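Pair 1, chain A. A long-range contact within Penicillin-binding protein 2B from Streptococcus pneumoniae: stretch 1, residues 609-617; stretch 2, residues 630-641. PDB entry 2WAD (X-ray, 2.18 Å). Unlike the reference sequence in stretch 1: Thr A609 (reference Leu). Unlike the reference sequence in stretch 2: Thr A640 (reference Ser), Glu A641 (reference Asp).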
# COMPACT_ATOMS: atom_id res chain seq x y z
N THR A 609 -17.11 21.77 -15.50
CA THR A 609 -16.31 22.95 -15.82
C THR A 609 -15.25 22.69 -16.90
O THR A 609 -14.65 23.63 -17.42
CB THR A 609 -15.65 23.60 -14.56
OG1 THR A 609 -14.66 22.72 -14.00
CG2 THR A 609 -16.68 23.89 -13.50
N VAL A 610 -15.03 21.42 -17.22
CA VAL A 610 -14.27 21.00 -18.40
C VAL A 610 -15.06 19.88 -19.07
O VAL A 610 -15.92 19.26 -18.43
CB VAL A 610 -12.87 20.41 -18.06
CG1 VAL A 610 -11.88 21.52 -17.70
CG2 VAL A 610 -12.97 19.35 -16.96
N SER A 611 -14.77 19.63 -20.34
CA SER A 611 -15.37 18.53 -21.08
C SER A 611 -14.94 17.18 -20.50
O SER A 611 -13.76 16.89 -20.41
CB SER A 611 -14.96 18.62 -22.55
OG SER A 611 -15.47 17.51 -23.26
N ILE A 612 -15.93 16.37 -20.12
CA ILE A 612 -15.75 15.09 -19.45
C ILE A 612 -16.24 13.96 -20.36
O ILE A 612 -17.32 14.07 -20.96
CB ILE A 612 -16.56 15.06 -18.13
CG1 ILE A 612 -16.00 16.12 -17.17
CG2 ILE A 612 -16.47 13.68 -17.50
CD1 ILE A 612 -16.64 16.16 -15.84
N SER A 613 -15.42 12.92 -20.48
CA SER A 613 -15.80 11.67 -21.15
C SER A 613 -15.81 10.55 -20.12
O SER A 613 -15.06 10.58 -19.14
CB SER A 613 -14.78 11.37 -22.25
OG SER A 613 -14.72 12.42 -23.21
N GLY A 614 -16.69 9.57 -20.27
CA GLY A 614 -16.74 8.54 -19.25
C GLY A 614 -17.66 7.38 -19.60
O GLY A 614 -18.09 7.25 -20.75
N LYS A 615 -17.97 6.57 -18.59
CA LYS A 615 -18.83 5.39 -18.80
C LYS A 615 -19.46 5.04 -17.45
O LYS A 615 -18.80 5.09 -16.42
CB LYS A 615 -17.98 4.22 -19.34
CG LYS A 615 -18.72 2.91 -19.59
CD LYS A 615 -19.67 3.06 -20.77
CE LYS A 615 -20.57 1.85 -20.94
NZ LYS A 615 -21.63 1.74 -19.86
N THR A 616 -20.76 4.77 -17.44
CA THR A 616 -21.50 4.41 -16.24
C THR A 616 -21.59 2.89 -16.01
O THR A 616 -21.40 2.08 -16.93
CB THR A 616 -22.97 4.83 -16.36
OG1 THR A 616 -23.53 4.18 -17.51
CG2 THR A 616 -23.10 6.35 -16.44
N GLY A 617 -21.94 2.53 -14.77
CA GLY A 617 -21.86 1.16 -14.27
C GLY A 617 -23.21 0.57 -13.91
O GLY A 617 -24.06 1.25 -13.32
N THR A 630 -27.58 -3.29 -6.52
CA THR A 630 -26.65 -3.42 -7.63
C THR A 630 -25.69 -2.23 -7.67
O THR A 630 -25.88 -1.25 -6.95
CB THR A 630 -27.40 -3.52 -8.96
OG1 THR A 630 -28.20 -2.34 -9.16
CG2 THR A 630 -28.27 -4.77 -8.99
N ASN A 631 -24.67 -2.29 -8.53
CA ASN A 631 -23.60 -1.28 -8.51
C ASN A 631 -23.87 0.01 -9.32
O ASN A 631 -24.38 -0.04 -10.46
CB ASN A 631 -22.22 -1.94 -8.75
CG ASN A 631 -21.86 -2.96 -7.64
OD1 ASN A 631 -22.75 -3.44 -6.92
ND2 ASN A 631 -20.56 -3.25 -7.46
N THR A 632 -23.58 1.16 -8.70
CA THR A 632 -23.58 2.48 -9.36
C THR A 632 -22.16 3.03 -9.69
O THR A 632 -21.80 4.16 -9.34
CB THR A 632 -24.49 3.50 -8.62
OG1 THR A 632 -23.78 4.22 -7.61
CG2 THR A 632 -25.62 2.77 -7.94
N ASN A 633 -21.35 2.24 -10.38
CA ASN A 633 -19.94 2.61 -10.56
C ASN A 633 -19.79 3.57 -11.74
O ASN A 633 -20.67 3.67 -12.58
CB ASN A 633 -19.13 1.33 -10.81
CG ASN A 633 -19.22 0.33 -9.67
OD1 ASN A 633 -19.47 0.68 -8.50
ND2 ASN A 633 -19.04 -0.94 -10.01
N ALA A 634 -18.66 4.26 -11.83
CA ALA A 634 -18.46 5.18 -12.96
C ALA A 634 -16.96 5.38 -13.16
O ALA A 634 -16.21 5.38 -12.20
CB ALA A 634 -19.13 6.55 -12.67
N VAL A 635 -16.53 5.54 -14.41
CA VAL A 635 -15.16 5.95 -14.73
C VAL A 635 -15.24 7.16 -15.67
O VAL A 635 -16.19 7.29 -16.43
CB VAL A 635 -14.36 4.78 -15.39
CG1 VAL A 635 -14.22 3.60 -14.45
CG2 VAL A 635 -15.00 4.31 -16.69
N ALA A 636 -14.26 8.06 -15.61
CA ALA A 636 -14.28 9.28 -16.42
C ALA A 636 -12.87 9.82 -16.60
O ALA A 636 -12.00 9.55 -15.77
CB ALA A 636 -15.15 10.36 -15.72
N TYR A 637 -12.64 10.61 -17.64
CA TYR A 637 -11.43 11.43 -17.73
C TYR A 637 -11.74 12.81 -18.33
O TYR A 637 -12.83 13.03 -18.86
CB TYR A 637 -10.34 10.73 -18.54
CG TYR A 637 -10.75 10.37 -19.96
CD1 TYR A 637 -10.68 11.30 -20.99
CD2 TYR A 637 -11.24 9.10 -20.25
CE1 TYR A 637 -11.08 10.96 -22.30
CE2 TYR A 637 -11.60 8.75 -21.55
CZ TYR A 637 -11.54 9.69 -22.56
OH TYR A 637 -11.94 9.31 -23.83
N ALA A 638 -10.77 13.72 -18.23
CA ALA A 638 -10.96 15.12 -18.62
C ALA A 638 -9.63 15.86 -18.53
O ALA A 638 -8.74 15.50 -17.77
CB ALA A 638 -11.99 15.81 -17.69
N PRO A 639 -9.49 16.94 -19.31
CA PRO A 639 -10.50 17.27 -20.31
C PRO A 639 -10.48 16.33 -21.51
O PRO A 639 -9.45 15.73 -21.83
CB PRO A 639 -10.15 18.71 -20.73
CG PRO A 639 -8.92 19.10 -19.99
CD PRO A 639 -8.62 18.07 -18.94
N THR A 640 -11.63 16.15 -22.14
CA THR A 640 -11.70 15.22 -23.26
C THR A 640 -10.47 15.34 -24.17
O THR A 640 -9.85 14.34 -24.51
CB THR A 640 -13.00 15.43 -24.05
OG1 THR A 640 -14.11 15.12 -23.20
CG2 THR A 640 -13.04 14.56 -25.30
N GLU A 641 -10.11 16.55 -24.56
CA GLU A 641 -9.17 16.69 -25.67
C GLU A 641 -7.72 16.51 -25.22
O GLU A 641 -6.84 16.29 -26.04
CB GLU A 641 -9.36 18.04 -26.38
CG GLU A 641 -10.79 18.32 -26.87
CD GLU A 641 -11.04 17.87 -28.29
OE1 GLU A 641 -10.18 18.12 -29.17
OE2 GLU A 641 -12.10 17.26 -28.56
O HOH W 1 -13.43 11.01 -25.37

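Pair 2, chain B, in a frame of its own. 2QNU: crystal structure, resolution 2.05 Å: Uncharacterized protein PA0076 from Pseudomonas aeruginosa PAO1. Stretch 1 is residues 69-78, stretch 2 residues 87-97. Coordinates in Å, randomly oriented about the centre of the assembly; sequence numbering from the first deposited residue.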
# COMPACT_ATOMS: atom_id res chain seq x y z
N GLY B 69 -17.74 -11.39 -5.12
CA GLY B 69 -17.47 -10.85 -3.79
C GLY B 69 -16.30 -11.48 -3.06
O GLY B 69 -15.92 -11.04 -1.97
N GLU B 70 -15.76 -12.54 -3.63
CA GLU B 70 -14.51 -13.07 -3.12
C GLU B 70 -13.32 -12.37 -3.78
O GLU B 70 -13.41 -11.80 -4.91
CB GLU B 70 -14.41 -14.58 -3.36
CG GLU B 70 -15.10 -15.46 -2.33
CD GLU B 70 -16.58 -15.65 -2.62
OE1 GLU B 70 -16.91 -15.91 -3.81
OE2 GLU B 70 -17.42 -15.55 -1.66
N ALA B 71 -12.20 -12.40 -3.07
CA ALA B 71 -10.95 -12.06 -3.68
C ALA B 71 -10.52 -13.23 -4.60
O ALA B 71 -10.98 -14.41 -4.45
CB ALA B 71 -9.91 -11.77 -2.65
N VAL B 72 -9.63 -12.91 -5.53
CA VAL B 72 -9.16 -13.91 -6.44
C VAL B 72 -7.67 -13.71 -6.73
O VAL B 72 -7.15 -12.57 -6.88
CB VAL B 72 -10.14 -14.08 -7.66
CG1 VAL B 72 -10.53 -12.78 -8.25
CG2 VAL B 72 -9.64 -15.07 -8.75
N THR B 73 -6.99 -14.85 -6.74
CA THR B 73 -5.58 -14.90 -7.11
C THR B 73 -5.35 -16.05 -8.10
O THR B 73 -6.12 -17.00 -8.16
CB THR B 73 -4.69 -15.05 -5.90
OG1 THR B 73 -3.34 -14.84 -6.28
CG2 THR B 73 -4.83 -16.41 -5.26
N GLY B 74 -4.31 -15.92 -8.92
CA GLY B 74 -4.06 -16.91 -9.94
C GLY B 74 -3.05 -16.53 -10.97
O GLY B 74 -2.21 -15.66 -10.74
N VAL B 75 -3.10 -17.24 -12.08
CA VAL B 75 -2.25 -16.96 -13.22
C VAL B 75 -3.07 -17.10 -14.50
O VAL B 75 -3.90 -17.97 -14.58
CB VAL B 75 -1.00 -17.87 -13.29
CG1 VAL B 75 -0.07 -17.40 -14.43
CG2 VAL B 75 -0.25 -17.89 -11.97
N VAL B 76 -2.85 -16.22 -15.46
CA VAL B 76 -3.56 -16.31 -16.74
C VAL B 76 -2.51 -16.36 -17.85
O VAL B 76 -1.48 -15.70 -17.76
CB VAL B 76 -4.54 -15.15 -17.02
CG1 VAL B 76 -3.89 -13.77 -16.86
CG2 VAL B 76 -5.12 -15.26 -18.43
N MSE B 77 -2.77 -17.20 -18.86
CA MSE B 77 -1.87 -17.42 -20.00
C MSE B 77 -2.60 -17.38 -21.33
O MSE B 77 -3.64 -17.97 -21.44
CB MSE B 77 -1.26 -18.84 -19.87
CG MSE B 77 -0.28 -19.18 -21.01
SE MSE B 77 0.30 -21.12 -20.94
CE MSE B 77 -1.29 -21.87 -21.63
N PRO B 78 -2.02 -16.76 -22.37
CA PRO B 78 -2.64 -16.87 -23.71
C PRO B 78 -2.80 -18.34 -24.14
O PRO B 78 -1.90 -19.15 -23.90
CB PRO B 78 -1.65 -16.15 -24.64
CG PRO B 78 -0.84 -15.28 -23.73
CD PRO B 78 -0.81 -15.91 -22.38
N PHE B 87 -8.40 -17.89 -26.79
CA PHE B 87 -8.87 -17.36 -25.52
C PHE B 87 -7.92 -17.75 -24.42
O PHE B 87 -7.41 -18.87 -24.43
CB PHE B 87 -10.25 -17.91 -25.18
CG PHE B 87 -11.00 -17.06 -24.27
CD1 PHE B 87 -11.66 -15.91 -24.75
CD2 PHE B 87 -11.08 -17.35 -22.88
CE1 PHE B 87 -12.38 -15.12 -23.89
CE2 PHE B 87 -11.80 -16.56 -22.04
CZ PHE B 87 -12.44 -15.44 -22.54
N PRO B 88 -7.64 -16.84 -23.45
CA PRO B 88 -6.72 -17.22 -22.38
C PRO B 88 -7.18 -18.41 -21.55
O PRO B 88 -8.33 -18.76 -21.54
CB PRO B 88 -6.66 -15.97 -21.51
CG PRO B 88 -6.89 -14.89 -22.41
CD PRO B 88 -7.93 -15.40 -23.41
N LEU B 89 -6.24 -19.00 -20.85
CA LEU B 89 -6.54 -20.07 -19.87
C LEU B 89 -6.11 -19.53 -18.52
O LEU B 89 -5.00 -19.04 -18.34
CB LEU B 89 -5.72 -21.32 -20.18
CG LEU B 89 -5.83 -22.53 -19.21
CD1 LEU B 89 -7.22 -23.08 -19.22
CD2 LEU B 89 -4.88 -23.58 -19.69
N THR B 90 -6.99 -19.64 -17.57
CA THR B 90 -6.74 -19.11 -16.26
C THR B 90 -6.87 -20.21 -15.27
O THR B 90 -7.81 -20.96 -15.35
CB THR B 90 -7.81 -17.99 -15.92
OG1 THR B 90 -7.81 -17.03 -16.96
CG2 THR B 90 -7.49 -17.30 -14.61
N VAL B 91 -5.93 -20.29 -14.34
CA VAL B 91 -6.11 -21.03 -13.08
C VAL B 91 -6.29 -19.99 -11.95
O VAL B 91 -5.47 -19.05 -11.80
CB VAL B 91 -4.90 -21.91 -12.82
CG1 VAL B 91 -4.96 -22.57 -11.41
CG2 VAL B 91 -4.78 -22.96 -13.94
N ALA B 92 -7.36 -20.16 -11.18
CA ALA B 92 -7.78 -19.17 -10.16
C ALA B 92 -8.18 -19.83 -8.85
O ALA B 92 -8.86 -20.85 -8.83
CB ALA B 92 -8.94 -18.37 -10.66
N CYS B 93 -7.71 -19.24 -7.75
CA CYS B 93 -8.18 -19.59 -6.43
C CYS B 93 -9.00 -18.44 -5.82
O CYS B 93 -8.52 -17.32 -5.65
CB CYS B 93 -6.99 -19.90 -5.56
SG CYS B 93 -7.49 -20.34 -3.97
N LEU B 94 -10.24 -18.72 -5.48
CA LEU B 94 -11.11 -17.76 -4.83
C LEU B 94 -10.85 -17.70 -3.32
O LEU B 94 -10.85 -18.68 -2.70
CB LEU B 94 -12.54 -18.16 -5.08
CG LEU B 94 -13.28 -17.31 -6.11
CD1 LEU B 94 -13.03 -17.84 -7.48
CD2 LEU B 94 -14.79 -17.31 -5.76
N LEU B 95 -10.61 -16.53 -2.77
CA LEU B 95 -10.28 -16.42 -1.35
C LEU B 95 -11.40 -15.66 -0.60
O LEU B 95 -12.21 -14.94 -1.23
CB LEU B 95 -8.98 -15.67 -1.17
CG LEU B 95 -7.73 -16.27 -1.81
CD1 LEU B 95 -6.76 -15.16 -2.15
CD2 LEU B 95 -7.12 -17.32 -0.85
N PRO B 96 -11.45 -15.82 0.73
CA PRO B 96 -12.38 -15.00 1.53
C PRO B 96 -12.20 -13.52 1.26
O PRO B 96 -11.06 -13.04 1.06
CB PRO B 96 -11.98 -15.33 2.96
CG PRO B 96 -11.50 -16.74 2.86
CD PRO B 96 -10.72 -16.77 1.59
N ALA B 97 -13.30 -12.78 1.27
CA ALA B 97 -13.22 -11.35 1.06
C ALA B 97 -12.31 -10.65 2.09
O ALA B 97 -11.88 -9.52 1.87
CB ALA B 97 -14.62 -10.73 1.08

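The sharpest difference is in how the side chains beside the strand ends meet: through hydroxyls at Ser A611, Ser A613 and Thr A640 in pair 1, through carbon at Ala B71, Thr B73 and Leu B95 in pair 2. In pair 1 the hydroxyl Thr A640 OG1 gathers two serines, 2.8 Å from Ser A611 OG and 2.8 Å from Ser A613 OG, both hydrogen bonds; a water extends the network, 2.9 Å from Ser A613 OG and 2.7 Å from Tyr A637 OH. Thr A640 has no counterpart in the superposition. In pair 2 the positions matching the two serines are Ala B71 and Thr B73, and their side chains meet that of Leu B95 through carbon: Ala B71 CB lies 4.3 Å from Leu B95 CB, and Thr B73 CG2 lies 3.9 Å from Leu B95 CD1. The OG1 of Thr B73 is satisfied elsewhere in the structure.

Beneath this contrast is one backbone. Each pair is two antiparallel strands whose axes approach to 4.6 Å, and the 14 central residues superpose with an RMSD of 0.7 Å. Ser A613 with Tyr A637 and Lys A615 with Val A635 match Thr B73 with Cys B93 and Val B75 with Val B91; all four are hydrogen-bonded pairs, as in the bonds from Tyr A637 N to Ser A613 O and from Cys B93 N to Thr B73 O, each 2.8 Å.

The shared rule is glycine opposite alanine. Gly A614 faces Ala A636 with their CA atoms 3.8 Å apart, and Gly B74 faces Ala B92 with theirs 4.4 Å apart. An ideal CB on either glycine would clash with a carbonyl, at 2.6 Å from Val A635 O or 2.1 Å from Val B91 O. A branched residue two positions before the glycine covers the alanine: Ile A612 CG2 sits 4.0 Å from Ala A636 CB, and Val B72 CG2 sits 3.9 Å from Ala B92 CB.

Elsewhere the same slots are filled differently. Tyr A637, with chi1 in p, brings its ring face over Ser A613 CB, 4.0 Å from the ring centroid; Cys B93, with chi1 in t, offers its CB 4.1 Å from Thr B73 CG2. Ala A638 CB meets Val A610 CG2 at 3.7 Å, whereas at the matching positions Leu B94 CD2 reaches Glu B70 OE1 at 3.2 Å. Pro A639, after a cis peptide bond, overlays Leu B95 in its CA, but their side-chain centres lie 5.1 Å apart. The close backbone approach leaves no room for a CB at the glycine in either pair, while around it the two pairs use different side chains.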